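Local coordinates for PROTEIN (hypothetical protein EF0366) (Enterococcus faecalis, PDB 1VPY) that is of unknown function but belongs to the DUF72 family, folds as a TIM alpha/beta barrel and carries zinc ions at its surface in the crystal, at residues Glu37-Leu42 and Glu69-Val74; Lys113-Leu118 and Ala248-Val253; Val177-Pro182 and Asn187-Tyr192; Leu226-Thr231 and Ala267-Lys272; Glu239-Met244 and Lys272-Ser277. All blocks are in the same frame, centred on the assembly; numbering follows the deposited sequence.

Overall arrangement
All five contacts belong to one eight-stranded parallel barrel and its surrounding helices and loops. Contact 2 spans the interior between strands 114-120 and 250-255. Contact 1 joins it directly through main-chain bonds of Phe73 with Lys113 and Phe115, the centres lying about 13 Å apart. Contact 3 lays the loop after strand 175-180 back against that strand, about 26 Å from contact 1 between centres, and meets contact 4 where Asp180 OD2 approaches Tyr229 OH at 2.5 Å, probably a hydrogen bond. Contacts 4 and 5, centres about 12 Å apart, share Lys272 of helix 260-273. Zinc ions sit at contacts 1 and 4; the Glu250 side chain of contact 2 is about 10 Å from a bound zinc.

Contact 1. Residues Glu37-Leu42 and Glu69-Val74; sequences EYASHL and ENFRFV. With ZN (zinc ion), chain E.
Phe71 turns its ring edge to Tyr38 and to Leu42 O, joining helix 35-41 and the turn after it to the chain entering barrel strand 72-76. This is the tight side. With CG anti to the backbone N (chi1 176°), Phe71 carries its ring toward the helix. Phe71 CE1 lies in the plane of the Tyr38 ring, 3.8 Å from Tyr38 CE1, the side chains roughly perpendicular and unstacked. Leu42 O reaches the same rim, 3.2 Å from Phe71 CE1, and Ala39 CB comes in obliquely, 4.0 Å from Phe71 CD1. Tyr38 OH is hydrogen-bonded to Leu44 O and Leu18 N, which ties the helix to the barrel. Away from Phe71 lies a looser, more exposed site: Glu37 OE1 and His41 NE2 are each 2.5 Å from a zinc ion, with Glu37 O over one face of the His41 ring. The segment thus meets Phe71 through side-chain carbons and one carbonyl oxygen and binds metal on its outer side; two protein ligands imply that other groups probably complete the zinc shell.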
# COMPACT_ATOMS: atom_id res chain seq x y z
N GLU A 37 -15.28 -2.92 14.64
CA GLU A 37 -15.13 -4.35 14.93
C GLU A 37 -13.90 -4.95 14.25
O GLU A 37 -13.29 -5.88 14.77
CB GLU A 37 -16.40 -5.12 14.54
CG GLU A 37 -16.75 -6.29 15.47
CD GLU A 37 -15.98 -7.58 15.17
OE1 GLU A 37 -15.61 -7.81 13.99
OE2 GLU A 37 -15.75 -8.37 16.11
N TYR A 38 -13.54 -4.43 13.08
CA TYR A 38 -12.33 -4.87 12.39
C TYR A 38 -11.10 -4.63 13.27
O TYR A 38 -10.19 -5.46 13.33
CB TYR A 38 -12.19 -4.17 11.05
CG TYR A 38 -10.90 -4.48 10.33
CD1 TYR A 38 -9.72 -3.83 10.69
CD2 TYR A 38 -10.85 -5.42 9.30
CE1 TYR A 38 -8.53 -4.12 10.06
CE2 TYR A 38 -9.66 -5.71 8.65
CZ TYR A 38 -8.50 -5.05 9.04
OH TYR A 38 -7.29 -5.31 8.42
N ALA A 39 -11.09 -3.48 13.95
CA ALA A 39 -9.98 -3.08 14.82
C ALA A 39 -9.94 -3.88 16.11
O ALA A 39 -9.10 -3.64 16.97
CB ALA A 39 -10.07 -1.60 15.12
N SER A 40 -10.86 -4.84 16.26
CA SER A 40 -10.83 -5.78 17.38
C SER A 40 -9.86 -6.93 17.12
O SER A 40 -9.25 -7.44 18.06
CB SER A 40 -12.22 -6.35 17.68
OG SER A 40 -13.12 -5.34 18.09
N HIS A 41 -9.73 -7.34 15.85
CA HIS A 41 -8.86 -8.48 15.51
C HIS A 41 -7.56 -8.07 14.83
O HIS A 41 -6.55 -8.75 14.99
CB HIS A 41 -9.56 -9.53 14.62
CG HIS A 41 -11.04 -9.36 14.48
ND1 HIS A 41 -11.93 -9.66 15.49
CD2 HIS A 41 -11.79 -8.94 13.43
CE1 HIS A 41 -13.16 -9.42 15.07
NE2 HIS A 41 -13.10 -8.98 13.83
N LEU A 42 -7.57 -6.98 14.06
CA LEU A 42 -6.39 -6.64 13.27
C LEU A 42 -5.76 -5.28 13.59
O LEU A 42 -6.46 -4.34 13.98
CB LEU A 42 -6.67 -6.80 11.77
CG LEU A 42 -6.81 -8.26 11.30
CD1 LEU A 42 -7.27 -8.35 9.85
CD2 LEU A 42 -5.52 -9.05 11.49
N GLU A 69 -5.42 2.84 20.22
CA GLU A 69 -4.31 3.80 20.25
C GLU A 69 -3.19 3.53 19.24
O GLU A 69 -2.56 4.46 18.76
CB GLU A 69 -3.75 3.94 21.68
CG GLU A 69 -3.24 2.63 22.29
CD GLU A 69 -2.90 2.76 23.78
OE1 GLU A 69 -3.61 3.50 24.51
OE2 GLU A 69 -1.93 2.09 24.23
N ASN A 70 -2.93 2.27 18.93
CA ASN A 70 -1.85 1.95 17.99
C ASN A 70 -2.26 0.99 16.87
O ASN A 70 -1.55 0.04 16.54
CB ASN A 70 -0.58 1.51 18.72
CG ASN A 70 -0.82 0.38 19.69
OD1 ASN A 70 -1.33 -0.68 19.31
ND2 ASN A 70 -0.47 0.60 20.96
N PHE A 71 -3.42 1.28 16.30
CA PHE A 71 -3.88 0.69 15.06
C PHE A 71 -3.30 1.54 13.93
O PHE A 71 -3.13 2.75 14.09
CB PHE A 71 -5.41 0.73 15.05
CG PHE A 71 -6.03 0.24 13.78
CD1 PHE A 71 -6.38 -1.10 13.63
CD2 PHE A 71 -6.30 1.12 12.73
CE1 PHE A 71 -6.96 -1.56 12.45
CE2 PHE A 71 -6.88 0.66 11.54
CZ PHE A 71 -7.21 -0.68 11.40
N ARG A 72 -2.99 0.93 12.80
CA ARG A 72 -2.44 1.71 11.69
C ARG A 72 -3.30 1.65 10.44
O ARG A 72 -3.98 0.66 10.19
CB ARG A 72 -0.99 1.30 11.39
CG ARG A 72 -0.03 1.51 12.56
CD ARG A 72 0.21 2.99 12.89
NE ARG A 72 1.08 3.11 14.06
CZ ARG A 72 0.67 3.48 15.27
NH1 ARG A 72 -0.59 3.79 15.50
NH2 ARG A 72 1.55 3.55 16.26
N PHE A 73 -3.25 2.75 9.68
CA PHE A 73 -4.00 2.88 8.44
C PHE A 73 -3.04 3.01 7.28
O PHE A 73 -2.10 3.80 7.34
CB PHE A 73 -4.84 4.15 8.46
CG PHE A 73 -5.98 4.14 9.42
CD1 PHE A 73 -5.80 4.51 10.75
CD2 PHE A 73 -7.26 3.80 9.00
CE1 PHE A 73 -6.86 4.52 11.64
CE2 PHE A 73 -8.33 3.81 9.87
CZ PHE A 73 -8.13 4.17 11.21
N VAL A 74 -3.28 2.24 6.23
CA VAL A 74 -2.66 2.52 4.95
C VAL A 74 -3.74 3.21 4.14
O VAL A 74 -4.77 2.60 3.79
CB VAL A 74 -2.18 1.25 4.22
CG1 VAL A 74 -1.71 1.59 2.81
CG2 VAL A 74 -1.07 0.57 5.02
ZN ZN E . -15.24 -10.20 13.33

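Contact 2. Residues Lys113-Leu118 and Ala248-Val253; sequences KLFAFL and AKEVGV
Phe115 points from strand 114-120 across the interior of the TIM barrel to Glu250 and Gly252 of strand 250-255. The strands are fourth and eighth in the barrel; their short segments come within 9.2 Å and run 58° apart, and the Phe115 ring spans the gap. Placing CG anti to the backbone N (chi1 -172°) sends the ring across. At its root, Phe115 CB lies beside Arg72 of the adjoining strand, and ring atom CD2 rests against Val74. On one flank, Phe115 CD1 is 4.0 Å from Glu250 OE1, and CE1 lies 3.7 Å from that same oxygen, which sits at the ring edge near its plane. The two side chains lie alongside each other, pointing opposite ways, with carboxylate and ring planes 34° apart. The carboxylate oxygen has a stronger partner: Glu250 OE1 forms a salt bridge with Arg15 NH1, which would favour a charged carboxylate beside the apolar ring. Along the other flank of the rim, Phe115 CE2 comes within 4.0 Å of Gly252 CA. Having no side chain, Gly252 lets the ring reach the strand itself: Gly252 N, which stands oblique to the ring, is 3.5 Å from the tip atom Phe115 CZ.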
# COMPACT_ATOMS: atom_id res chain seq x y z
N LYS A 113 -1.51 7.59 13.59
CA LYS A 113 -2.06 6.28 13.22
C LYS A 113 -1.88 6.00 11.73
O LYS A 113 -2.40 5.01 11.21
CB LYS A 113 -3.53 6.18 13.61
CG LYS A 113 -3.79 6.45 15.08
CD LYS A 113 -5.16 5.98 15.52
CE LYS A 113 -5.35 6.18 17.01
NZ LYS A 113 -6.76 5.95 17.42
N LEU A 114 -1.15 6.86 11.04
CA LEU A 114 -0.88 6.65 9.63
C LEU A 114 0.31 5.72 9.46
O LEU A 114 1.41 6.02 9.92
CB LEU A 114 -0.62 7.99 8.93
CG LEU A 114 -0.10 7.99 7.49
CD1 LEU A 114 -1.14 7.47 6.51
CD2 LEU A 114 0.35 9.39 7.11
N PHE A 115 0.08 4.57 8.83
CA PHE A 115 1.18 3.73 8.43
C PHE A 115 1.86 4.34 7.18
O PHE A 115 3.06 4.60 7.19
CB PHE A 115 0.73 2.29 8.20
CG PHE A 115 1.86 1.34 7.96
CD1 PHE A 115 2.58 0.82 9.02
CD2 PHE A 115 2.20 0.95 6.67
CE1 PHE A 115 3.63 -0.06 8.81
CE2 PHE A 115 3.25 0.06 6.45
CZ PHE A 115 3.96 -0.44 7.53
N ALA A 116 1.08 4.59 6.13
CA ALA A 116 1.60 5.25 4.93
C ALA A 116 0.46 5.66 4.00
O ALA A 116 -0.62 5.06 4.05
CB ALA A 116 2.58 4.34 4.20
N PHE A 117 0.69 6.69 3.19
CA PHE A 117 -0.17 6.93 2.03
C PHE A 117 0.27 6.02 0.90
O PHE A 117 1.45 6.00 0.54
CB PHE A 117 -0.11 8.39 1.57
CG PHE A 117 -0.78 9.34 2.51
CD1 PHE A 117 -2.15 9.25 2.75
CD2 PHE A 117 -0.05 10.32 3.17
CE1 PHE A 117 -2.78 10.13 3.63
CE2 PHE A 117 -0.67 11.20 4.05
CZ PHE A 117 -2.03 11.10 4.29
N LEU A 118 -0.66 5.24 0.35
CA LEU A 118 -0.33 4.38 -0.78
C LEU A 118 -0.63 5.10 -2.08
O LEU A 118 -1.76 5.45 -2.35
CB LEU A 118 -1.04 3.02 -0.72
CG LEU A 118 -1.05 2.17 -2.00
CD1 LEU A 118 0.34 1.64 -2.40
CD2 LEU A 118 -2.04 1.03 -1.87
N ALA A 248 13.82 -3.94 8.42
CA ALA A 248 12.95 -2.77 8.53
C ALA A 248 12.27 -2.71 9.91
O ALA A 248 11.85 -3.74 10.43
CB ALA A 248 11.92 -2.77 7.42
N LYS A 249 12.19 -1.51 10.48
CA LYS A 249 11.57 -1.27 11.80
C LYS A 249 10.12 -1.74 11.84
O LYS A 249 9.69 -2.34 12.83
CB LYS A 249 11.61 0.22 12.17
CG LYS A 249 12.97 0.75 12.60
N GLU A 250 9.37 -1.46 10.78
CA GLU A 250 7.97 -1.85 10.68
C GLU A 250 7.61 -2.42 9.33
O GLU A 250 7.98 -1.88 8.29
CB GLU A 250 7.05 -0.67 11.04
CG GLU A 250 6.93 -0.47 12.55
CD GLU A 250 5.93 0.59 12.93
OE1 GLU A 250 4.88 0.69 12.25
OE2 GLU A 250 6.19 1.33 13.90
N VAL A 251 6.90 -3.54 9.36
CA VAL A 251 6.45 -4.23 8.16
C VAL A 251 4.93 -4.26 8.15
O VAL A 251 4.29 -4.61 9.16
CB VAL A 251 7.01 -5.66 8.06
CG1 VAL A 251 6.72 -6.26 6.69
CG2 VAL A 251 8.50 -5.66 8.31
N GLY A 252 4.36 -3.87 7.01
CA GLY A 252 2.93 -3.89 6.81
C GLY A 252 2.61 -4.89 5.73
O GLY A 252 3.22 -4.89 4.67
N VAL A 253 1.66 -5.77 6.02
CA VAL A 253 1.20 -6.75 5.05
C VAL A 253 -0.29 -6.59 4.77
O VAL A 253 -1.13 -6.69 5.68
CB VAL A 253 1.51 -8.19 5.51
CG1 VAL A 253 1.03 -9.19 4.48
CG2 VAL A 253 3.02 -8.37 5.77

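Contact 3. Residues Val177-Pro182 and Asn187-Tyr192; sequences VIVDEP and NPVPFY
Residues Ile178-Glu181 and Val189-Tyr192 run 143° apart in direction, roughly antiparallel, and are joined through two waters. One water takes the N-H groups of Val179 and Tyr192, 2.7 Å from Tyr192 N, and donates to Pro190 O. A second donates to Val179 O and Val189 O, with a weak bond from Glu181 N. A direct approach comes from Phe191, whose CA-H points to Val179 O (CA to O 3.2 Å). Its ring then folds over the strand: Ile178 CG2 stands 4.1 Å from the ring centroid of Phe191, 23° off the normal, a CH-pi contact over the face, while Asp180 N lies at the ring edge, in its plane. The Asp180 carboxylate itself is held by Arg208 and Tyr229. Val179 CG2 meets Val189 CG1 at 3.6 Å, the two side chains crossing obliquely. Glu181, its CG lodged between backbone N and carbonyl carbon (chi1 64°), extends so that OE2 rests 3.5 Å from Val189 CB; Trp213 NE1 binds that oxygen weakly. Strand 175-180 hydrogen-bonds to strand 201-205, and Phe191 packs between Phe203 of that strand and Leu237 and Ala240 of helix 231-245.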
# COMPACT_ATOMS: atom_id res chain seq x y z
N VAL A 177 6.63 -0.58 -2.61
CA VAL A 177 5.73 -1.66 -2.24
C VAL A 177 6.15 -2.99 -2.87
O VAL A 177 6.28 -3.10 -4.10
CB VAL A 177 4.26 -1.31 -2.57
CG1 VAL A 177 3.38 -2.54 -2.47
CG2 VAL A 177 3.76 -0.19 -1.63
N ILE A 178 6.40 -3.99 -2.02
CA ILE A 178 6.72 -5.32 -2.51
C ILE A 178 5.43 -6.03 -2.87
O ILE A 178 4.54 -6.17 -2.03
CB ILE A 178 7.52 -6.14 -1.48
CG1 ILE A 178 8.74 -5.35 -1.00
CG2 ILE A 178 7.94 -7.47 -2.12
CD1 ILE A 178 9.38 -5.88 0.23
N VAL A 179 5.32 -6.46 -4.13
CA VAL A 179 4.05 -6.99 -4.64
C VAL A 179 4.06 -8.45 -5.10
O VAL A 179 4.94 -8.88 -5.85
CB VAL A 179 3.46 -6.12 -5.77
CG1 VAL A 179 3.07 -4.77 -5.23
CG2 VAL A 179 4.43 -6.00 -6.96
N ASP A 180 3.07 -9.20 -4.64
CA ASP A 180 2.74 -10.49 -5.23
C ASP A 180 1.47 -10.28 -6.03
O ASP A 180 0.46 -9.83 -5.50
CB ASP A 180 2.52 -11.55 -4.15
CG ASP A 180 2.41 -12.94 -4.74
OD1 ASP A 180 3.38 -13.39 -5.39
OD2 ASP A 180 1.34 -13.58 -4.59
N GLU A 181 1.54 -10.56 -7.33
CA GLU A 181 0.43 -10.29 -8.23
C GLU A 181 0.51 -11.14 -9.51
O GLU A 181 1.57 -11.71 -9.81
CB GLU A 181 0.35 -8.79 -8.54
CG GLU A 181 1.56 -8.22 -9.29
CD GLU A 181 1.43 -6.74 -9.55
OE1 GLU A 181 1.46 -5.96 -8.57
OE2 GLU A 181 1.32 -6.35 -10.74
N PRO A 182 -0.60 -11.23 -10.27
CA PRO A 182 -0.63 -12.06 -11.47
C PRO A 182 0.49 -11.72 -12.46
O PRO A 182 0.78 -10.55 -12.69
CB PRO A 182 -1.99 -11.73 -12.07
CG PRO A 182 -2.80 -11.34 -10.92
CD PRO A 182 -1.90 -10.58 -10.04
N ASN A 187 3.95 -7.96 -19.36
CA ASN A 187 4.26 -6.99 -18.32
C ASN A 187 4.49 -7.68 -16.96
O ASN A 187 3.71 -7.49 -16.01
CB ASN A 187 3.15 -5.93 -18.23
CG ASN A 187 3.64 -4.62 -17.63
OD1 ASN A 187 4.80 -4.24 -17.81
ND2 ASN A 187 2.76 -3.92 -16.93
N PRO A 188 5.56 -8.49 -16.87
CA PRO A 188 5.74 -9.30 -15.67
C PRO A 188 6.32 -8.52 -14.48
O PRO A 188 7.55 -8.45 -14.31
CB PRO A 188 6.69 -10.42 -16.14
CG PRO A 188 7.45 -9.83 -17.28
CD PRO A 188 6.64 -8.70 -17.85
N VAL A 189 5.43 -7.95 -13.67
CA VAL A 189 5.82 -7.26 -12.44
C VAL A 189 6.28 -8.28 -11.39
O VAL A 189 5.48 -9.10 -10.95
CB VAL A 189 4.65 -6.44 -11.85
CG1 VAL A 189 5.06 -5.76 -10.54
CG2 VAL A 189 4.14 -5.43 -12.86
N PRO A 190 7.55 -8.22 -10.97
CA PRO A 190 8.04 -9.29 -10.12
C PRO A 190 7.72 -9.09 -8.63
O PRO A 190 7.24 -8.03 -8.23
CB PRO A 190 9.56 -9.28 -10.36
CG PRO A 190 9.87 -7.93 -10.96
CD PRO A 190 8.58 -7.19 -11.20
N PHE A 191 7.97 -10.13 -7.83
CA PHE A 191 7.91 -10.04 -6.38
C PHE A 191 9.33 -9.75 -5.91
O PHE A 191 10.17 -10.65 -5.85
CB PHE A 191 7.39 -11.36 -5.81
CG PHE A 191 7.35 -11.42 -4.31
CD1 PHE A 191 6.30 -10.85 -3.60
CD2 PHE A 191 8.36 -12.06 -3.60
CE1 PHE A 191 6.25 -10.91 -2.22
CE2 PHE A 191 8.32 -12.13 -2.22
CZ PHE A 191 7.26 -11.55 -1.52
N TYR A 192 9.60 -8.48 -5.59
CA TYR A 192 10.98 -8.00 -5.41
C TYR A 192 11.25 -7.52 -3.98
O TYR A 192 11.19 -6.32 -3.71
CB TYR A 192 11.25 -6.87 -6.40
CG TYR A 192 12.69 -6.71 -6.81
CD1 TYR A 192 13.23 -7.49 -7.83
CD2 TYR A 192 13.51 -5.77 -6.19
CE1 TYR A 192 14.56 -7.35 -8.22
CE2 TYR A 192 14.84 -5.61 -6.57
CZ TYR A 192 15.36 -6.40 -7.59
OH TYR A 192 16.68 -6.26 -7.98
O HOH W 1 7.88 -6.43 -5.84
O HOH W 2 4.52 -9.83 -8.23

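Contact 4. Residues Leu226-Thr231 and Ala267-Lys272; sequences LYHYNT and ALQMQK. With ZN (zinc ion), chain B.
The His228 imidazole binds a zinc ion and the Gln269 amide lies beside it, the two planes 37° apart and the side chains nearly perpendicular. Gln269 OE1 stands oblique to the imidazole, 4.1 Å from His228 NE2. Beside this pair, Tyr227 CD2 lies 4.0 Å above one face of the Tyr229 ring, toward its rim, and Tyr229 CD1 is at the edge of the Tyr227 ring. His228 NE2 binds the zinc at 2.3 Å, whereas Gln269 OE1 is 3.1 Å from the metal and is not counted as a ligand. The histidine is fixed from behind, since Asp262 OD1 is hydrogen-bonded to His228 ND1; this carboxylate would probably make the imidazole a better donor to zinc. Gln269 is extended beyond CG, which itself lies anti to the carbonyl carbon (chi1 -83°), and this carries the amide from helix 260-273 toward the loop. Its NE2 approaches Tyr229 O to 4.4 Å, too far for a bond, while OE1 has a weak one from Asn266 ND2. Asn230 caps helix 231-245 through OD1 and Glu233 N. The result is a surface zinc outside the barrel, held by one histidine backed by Asp262, consistent with metal picked up on crystallisation.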
# COMPACT_ATOMS: atom_id res chain seq x y z
N LEU A 226 -11.07 -14.06 -8.45
CA LEU A 226 -10.78 -14.68 -7.15
C LEU A 226 -9.45 -15.40 -7.11
O LEU A 226 -9.08 -16.11 -8.05
CB LEU A 226 -11.90 -15.64 -6.74
CG LEU A 226 -13.33 -15.12 -6.62
CD1 LEU A 226 -14.27 -16.30 -6.52
CD2 LEU A 226 -13.49 -14.20 -5.41
N TYR A 227 -8.72 -15.19 -6.02
CA TYR A 227 -7.56 -16.02 -5.70
C TYR A 227 -7.43 -16.26 -4.20
O TYR A 227 -7.30 -15.33 -3.43
CB TYR A 227 -6.26 -15.43 -6.24
CG TYR A 227 -5.16 -16.48 -6.30
CD1 TYR A 227 -5.15 -17.44 -7.30
CD2 TYR A 227 -4.16 -16.53 -5.33
CE1 TYR A 227 -4.16 -18.42 -7.35
CE2 TYR A 227 -3.16 -17.49 -5.37
CZ TYR A 227 -3.17 -18.44 -6.38
OH TYR A 227 -2.20 -19.40 -6.44
N HIS A 228 -7.48 -17.54 -3.82
CA HIS A 228 -7.27 -17.96 -2.44
C HIS A 228 -5.89 -18.61 -2.36
O HIS A 228 -5.67 -19.68 -2.92
CB HIS A 228 -8.38 -18.94 -2.01
CG HIS A 228 -8.24 -19.49 -0.63
ND1 HIS A 228 -9.02 -19.07 0.43
CD2 HIS A 228 -7.42 -20.45 -0.12
CE1 HIS A 228 -8.69 -19.73 1.52
NE2 HIS A 228 -7.72 -20.58 1.21
N TYR A 229 -4.96 -17.94 -1.68
CA TYR A 229 -3.61 -18.46 -1.47
C TYR A 229 -3.63 -19.76 -0.69
O TYR A 229 -4.39 -19.90 0.26
CB TYR A 229 -2.76 -17.45 -0.71
CG TYR A 229 -2.27 -16.26 -1.50
CD1 TYR A 229 -1.28 -16.40 -2.46
CD2 TYR A 229 -2.78 -14.98 -1.25
CE1 TYR A 229 -0.82 -15.30 -3.17
CE2 TYR A 229 -2.33 -13.87 -1.96
CZ TYR A 229 -1.34 -14.04 -2.92
OH TYR A 229 -0.87 -12.95 -3.63
N ASN A 230 -2.78 -20.70 -1.10
CA ASN A 230 -2.73 -22.01 -0.46
C ASN A 230 -1.66 -22.05 0.63
O ASN A 230 -0.96 -21.06 0.84
CB ASN A 230 -2.52 -23.14 -1.48
CG ASN A 230 -1.21 -23.01 -2.26
OD1 ASN A 230 -0.19 -22.57 -1.74
ND2 ASN A 230 -1.25 -23.40 -3.53
N THR A 231 -1.54 -23.19 1.29
CA THR A 231 -0.63 -23.36 2.41
C THR A 231 0.83 -23.13 1.99
O THR A 231 1.58 -22.46 2.70
CB THR A 231 -0.83 -24.74 3.08
OG1 THR A 231 -2.22 -24.96 3.29
CG2 THR A 231 -0.12 -24.82 4.43
N ALA A 267 -4.77 -14.12 5.72
CA ALA A 267 -4.11 -13.30 6.75
C ALA A 267 -4.09 -14.02 8.10
O ALA A 267 -3.08 -13.99 8.81
CB ALA A 267 -4.76 -11.94 6.85
N LEU A 268 -5.19 -14.67 8.46
CA LEU A 268 -5.26 -15.47 9.69
C LEU A 268 -4.32 -16.67 9.63
O LEU A 268 -3.84 -17.12 10.67
CB LEU A 268 -6.70 -15.89 9.99
CG LEU A 268 -7.62 -14.98 10.82
CD1 LEU A 268 -7.45 -13.44 10.61
CD2 LEU A 268 -9.09 -15.39 10.62
N GLN A 269 -4.06 -17.18 8.42
CA GLN A 269 -3.07 -18.25 8.23
C GLN A 269 -1.66 -17.77 8.51
O GLN A 269 -0.94 -18.38 9.31
CB GLN A 269 -3.16 -18.85 6.82
CG GLN A 269 -4.24 -19.91 6.64
CD GLN A 269 -4.54 -20.22 5.18
OE1 GLN A 269 -5.64 -19.96 4.68
NE2 GLN A 269 -3.54 -20.77 4.48
N MSE A 270 -1.26 -16.68 7.85
CA MSE A 270 0.05 -16.07 8.03
C MSE A 270 0.35 -15.78 9.49
O MSE A 270 1.39 -16.17 10.02
CB MSE A 270 0.13 -14.77 7.24
CG MSE A 270 1.03 -14.85 6.01
SE MSE A 270 1.92 -13.13 5.62
CE MSE A 270 2.23 -12.58 7.45
N GLN A 271 -0.59 -15.10 10.14
CA GLN A 271 -0.56 -14.80 11.56
C GLN A 271 -0.23 -16.02 12.42
O GLN A 271 0.47 -15.90 13.43
CB GLN A 271 -1.91 -14.23 11.96
CG GLN A 271 -1.95 -13.49 13.28
CD GLN A 271 -3.09 -12.50 13.31
OE1 GLN A 271 -4.03 -12.65 14.09
NE2 GLN A 271 -3.03 -11.49 12.44
N LYS A 272 -0.75 -17.19 12.04
CA LYS A 272 -0.42 -18.45 12.73
C LYS A 272 1.00 -18.89 12.38
O LYS A 272 1.77 -19.28 13.26
CB LYS A 272 -1.44 -19.55 12.43
ZN ZN B . -6.70 -22.04 2.71

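Contact 5. Residues Glu239-Met244 and Lys272-Ser277; sequences EAVLKM and KVLNLS
Leu274, just past helix 260-273, packs on Val241 and Leu242 of helix 231-245, joining two successive helices of the TIM barrel's outer layer. The two methyls of Leu274 divide the work. Its CD1 meets Val241 CG1 at 4.0 Å, one side chain set roughly square to the other; its CD2 touches Leu242, 3.7 Å from CG and 3.9 Å from CD1, where the two leucines run side by side with their ends pointing in opposite senses. Leu274 carries CG beside its backbone N (chi1 -41°), directing the isobutyl group at the helix opposite. Val241 has CG1 anti to the backbone N, and this branch receives Leu274 while the residue also touches Phe203, Phe205 and Ile14 of the barrel strands. Val241 is thus buried between helix and sheet, whereas Leu242 is on the solvent side. The contact is small, 132 Å² in all, and purely apolar. Leu274 also touches Ser238, a turn earlier in helix 231-245, and Leu276 turns back onto Ile14 and Leu16. The chain leaves helical geometry at Leu274, and a final turn spans it: Asn275 N donates to Lys272 O at 3.0 Å.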
# COMPACT_ATOMS: atom_id res chain seq x y z
N GLU A 239 8.13 -16.46 4.57
CA GLU A 239 9.60 -16.43 4.55
C GLU A 239 10.10 -15.05 4.17
O GLU A 239 10.99 -14.50 4.81
CB GLU A 239 10.19 -17.45 3.57
CG GLU A 239 10.47 -18.85 4.11
CD GLU A 239 11.35 -19.66 3.16
OE1 GLU A 239 12.59 -19.47 3.18
OE2 GLU A 239 10.81 -20.50 2.39
N ALA A 240 9.50 -14.49 3.11
CA ALA A 240 9.90 -13.19 2.58
C ALA A 240 9.55 -12.05 3.52
O ALA A 240 10.34 -11.11 3.70
CB ALA A 240 9.28 -12.96 1.21
N VAL A 241 8.37 -12.13 4.14
CA VAL A 241 7.93 -11.16 5.15
C VAL A 241 8.90 -11.12 6.33
O VAL A 241 9.32 -10.03 6.77
CB VAL A 241 6.46 -11.41 5.59
CG1 VAL A 241 6.16 -10.85 6.99
CG2 VAL A 241 5.49 -10.83 4.58
N LEU A 242 9.27 -12.30 6.84
CA LEU A 242 10.27 -12.40 7.91
C LEU A 242 11.62 -11.85 7.47
O LEU A 242 12.23 -11.06 8.19
CB LEU A 242 10.42 -13.84 8.37
CG LEU A 242 9.41 -14.39 9.37
CD1 LEU A 242 9.55 -15.90 9.40
CD2 LEU A 242 9.59 -13.79 10.76
N LYS A 243 12.09 -12.25 6.29
CA LYS A 243 13.37 -11.77 5.76
C LYS A 243 13.39 -10.23 5.68
O LYS A 243 14.44 -9.62 5.87
CB LYS A 243 13.68 -12.40 4.40
CG LYS A 243 15.16 -12.32 4.00
N MSE A 244 12.24 -9.62 5.41
CA MSE A 244 12.13 -8.16 5.38
C MSE A 244 12.07 -7.52 6.77
O MSE A 244 12.62 -6.44 6.97
CB MSE A 244 10.93 -7.73 4.54
CG MSE A 244 11.09 -7.93 3.04
SE MSE A 244 12.71 -7.14 2.21
CE MSE A 244 13.95 -8.73 2.22
N LYS A 272 -0.75 -17.19 12.04
CA LYS A 272 -0.42 -18.45 12.73
C LYS A 272 1.00 -18.89 12.38
O LYS A 272 1.77 -19.28 13.26
CB LYS A 272 -1.44 -19.55 12.43
N VAL A 273 1.35 -18.80 11.09
CA VAL A 273 2.68 -19.19 10.58
C VAL A 273 3.82 -18.37 11.20
O VAL A 273 4.90 -18.91 11.47
CB VAL A 273 2.73 -19.17 9.02
CG1 VAL A 273 4.13 -19.39 8.50
CG2 VAL A 273 1.79 -20.21 8.44
N LEU A 274 3.58 -17.09 11.44
CA LEU A 274 4.54 -16.23 12.14
C LEU A 274 4.23 -16.09 13.64
O LEU A 274 4.73 -15.16 14.28
CB LEU A 274 4.58 -14.84 11.50
CG LEU A 274 4.52 -14.64 9.97
CD1 LEU A 274 4.39 -13.18 9.68
CD2 LEU A 274 5.76 -15.17 9.27
N ASN A 275 3.44 -17.02 14.19
CA ASN A 275 2.75 -16.85 15.50
C ASN A 275 2.72 -15.43 16.07
O ASN A 275 3.41 -15.12 17.04
CB ASN A 275 3.16 -17.91 16.57
CG ASN A 275 4.39 -18.72 16.19
OD1 ASN A 275 5.44 -18.18 15.85
ND2 ASN A 275 4.27 -20.04 16.28
N LEU A 276 1.90 -14.57 15.45
CA LEU A 276 1.83 -13.14 15.77
C LEU A 276 0.79 -12.75 16.83
O LEU A 276 -0.40 -13.09 16.72
CB LEU A 276 1.62 -12.31 14.48
CG LEU A 276 2.88 -12.01 13.66
CD1 LEU A 276 2.51 -11.29 12.38
CD2 LEU A 276 3.92 -11.21 14.47
N SER A 277 1.26 -12.01 17.85
CA SER A 277 0.50 -11.61 19.06
C SER A 277 -0.74 -12.45 19.36
O SER A 277 -0.64 -13.51 19.96
CB SER A 277 0.15 -10.11 19.02
OG SER A 277 -1.14 -9.89 18.46